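Local coordinates for protein fumarylacetoacetate hydrolase (Burkholderia xenovorans, PDB 5TI1) that probably hydrolyses fumarylacetoacetate to fumarate and acetoacetate, the last step of phenylalanine and tyrosine breakdown, using a bound divalent metal ion, at residues Tyr151-Ser156 / Ile184-Arg189. Residues are numbered along the deposited sequence; the frame is centred on the assembly and turned at random.
With MG (magnesium ion), chain K.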
# COMPACT_ATOMS: atom_id res chain seq x y z
N TYR B 151 2.13 3.89 0.83
CA TYR B 151 1.69 5.28 0.80
C TYR B 151 0.54 5.43 1.79
O TYR B 151 -0.47 4.73 1.70
CB TYR B 151 1.28 5.69 -0.62
CG TYR B 151 0.44 6.95 -0.72
CD1 TYR B 151 0.76 8.08 0.01
CD2 TYR B 151 -0.68 6.99 -1.56
CE1 TYR B 151 -0.02 9.25 -0.08
CE2 TYR B 151 -1.46 8.13 -1.66
CZ TYR B 151 -1.12 9.26 -0.92
OH TYR B 151 -1.89 10.39 -1.00
N THR B 152 0.72 6.32 2.76
CA THR B 152 -0.25 6.62 3.79
C THR B 152 -0.66 8.08 3.66
O THR B 152 0.19 8.93 3.39
CB THR B 152 0.34 6.38 5.19
OG1 THR B 152 0.72 5.00 5.33
CG2 THR B 152 -0.65 6.77 6.28
N ASP B 153 -1.93 8.38 3.88
CA ASP B 153 -2.39 9.77 3.78
C ASP B 153 -3.13 10.17 5.04
O ASP B 153 -4.01 9.44 5.51
CB ASP B 153 -3.28 9.98 2.55
CG ASP B 153 -3.47 11.45 2.23
OD1 ASP B 153 -2.56 12.26 2.52
OD2 ASP B 153 -4.55 11.78 1.70
N PHE B 154 -2.77 11.32 5.59
CA PHE B 154 -3.39 11.81 6.80
C PHE B 154 -4.42 12.88 6.45
O PHE B 154 -4.86 12.98 5.30
CB PHE B 154 -2.30 12.29 7.77
CG PHE B 154 -1.46 11.18 8.32
CD1 PHE B 154 -1.87 10.48 9.46
CD2 PHE B 154 -0.30 10.78 7.67
CE1 PHE B 154 -1.12 9.43 9.96
CE2 PHE B 154 0.46 9.72 8.17
CZ PHE B 154 0.04 9.04 9.31
N TYR B 155 -4.79 13.68 7.44
CA TYR B 155 -5.96 14.55 7.37
C TYR B 155 -5.79 15.66 8.39
O TYR B 155 -6.72 15.99 9.12
CB TYR B 155 -7.22 13.72 7.66
CG TYR B 155 -8.53 14.35 7.26
CD1 TYR B 155 -8.93 14.39 5.93
CD2 TYR B 155 -9.40 14.84 8.22
CE1 TYR B 155 -10.14 14.94 5.57
CE2 TYR B 155 -10.61 15.40 7.87
CZ TYR B 155 -10.98 15.44 6.54
OH TYR B 155 -12.19 15.99 6.19
N SER B 156 -4.58 16.22 8.46
CA SER B 156 -4.13 16.87 9.69
C SER B 156 -4.24 18.39 9.64
O SER B 156 -3.55 19.07 10.41
CB SER B 156 -2.69 16.45 10.01
OG SER B 156 -2.59 15.06 10.30
N ILE B 184 -5.75 11.33 12.38
CA ILE B 184 -6.39 10.25 11.63
C ILE B 184 -5.79 10.17 10.22
O ILE B 184 -5.28 11.15 9.67
CB ILE B 184 -7.91 10.42 11.55
CG1 ILE B 184 -8.27 11.62 10.68
CG2 ILE B 184 -8.53 10.54 12.94
CD1 ILE B 184 -9.74 11.69 10.38
N GLY B 185 -5.84 8.97 9.65
CA GLY B 185 -5.26 8.71 8.35
C GLY B 185 -5.76 7.38 7.83
O GLY B 185 -6.48 6.64 8.51
N TYR B 186 -5.33 7.07 6.61
CA TYR B 186 -5.75 5.85 5.92
C TYR B 186 -4.60 5.39 5.04
O TYR B 186 -3.71 6.18 4.70
CB TYR B 186 -7.04 6.09 5.11
CG TYR B 186 -6.85 7.04 3.93
CD1 TYR B 186 -6.81 8.41 4.12
CD2 TYR B 186 -6.70 6.55 2.63
CE1 TYR B 186 -6.62 9.28 3.03
CE2 TYR B 186 -6.51 7.40 1.56
CZ TYR B 186 -6.47 8.77 1.75
OH TYR B 186 -6.27 9.61 0.67
N ASN B 187 -4.58 4.10 4.70
CA ASN B 187 -3.65 3.62 3.67
C ASN B 187 -4.09 4.14 2.31
O ASN B 187 -5.26 4.03 1.94
CB ASN B 187 -3.60 2.09 3.61
CG ASN B 187 -3.21 1.47 4.91
OD1 ASN B 187 -4.01 0.79 5.53
ND2 ASN B 187 -1.98 1.69 5.34
N GLY B 188 -3.14 4.71 1.56
CA GLY B 188 -3.36 5.04 0.17
C GLY B 188 -2.80 3.96 -0.74
O GLY B 188 -2.22 2.97 -0.30
N ARG B 189 -2.97 4.18 -2.04
CA ARG B 189 -2.54 3.23 -3.05
C ARG B 189 -1.17 3.65 -3.59
O ARG B 189 -1.05 4.63 -4.33
CB ARG B 189 -3.57 3.13 -4.16
CG ARG B 189 -3.25 2.11 -5.22
CD ARG B 189 -3.52 0.66 -4.74
NE ARG B 189 -3.19 -0.24 -5.83
CZ ARG B 189 -3.13 -1.57 -5.77
NH1 ARG B 189 -3.37 -2.24 -4.64
NH2 ARG B 189 -2.81 -2.23 -6.89
MG MG K . -5.68 13.51 0.78
O HOH W 1 -0.18 1.94 1.29
O HOH W 2 -4.73 9.10 -1.47
O HOH W 3 -4.79 13.77 10.56
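With CG anti to its backbone N in D153 (chi1 -166°) and CG tucked between backbone N and carbonyl carbon in Y186 (chi1 67°), the carboxylate and the phenol are turned alongside each other on the face of the sheet that their pairing across the strands gives them both. CE1 of the Y186 ring lies 3.4 Å from CB of D153, and the carboxylate is turned 73° from the ring plane. OD2 of D153 binds the magnesium at 2.3 Å and also lies 3.0 Å from OH of Y186. E226, E228 and D260 complete the protein ligands of the ion. The backbone beneath is an antiparallel ladder; strand 185-188 is an outermost strand, within the chain, of a mixed sheet in the FAH-family C-terminal region, with 151-154 next to it. D153 and Y186 face each other as a hydrogen-bonded pair: N of D153 reaches O of Y186 at 2.9 Å, almost straight, and N of Y186 returns a bond to O of D153. Next along, N of G188 meets O of Y151 at 2.7 Å, from above the carbonyl plane. Water 2 links the hydroxyls of Y151 and Y186 on the metal side. Beyond the ladder, CD1 of I184 rests 3.8 Å from CD2 of Y155, a predicted substrate-binding residue whose ring also meets H160, the predicted proton acceptor.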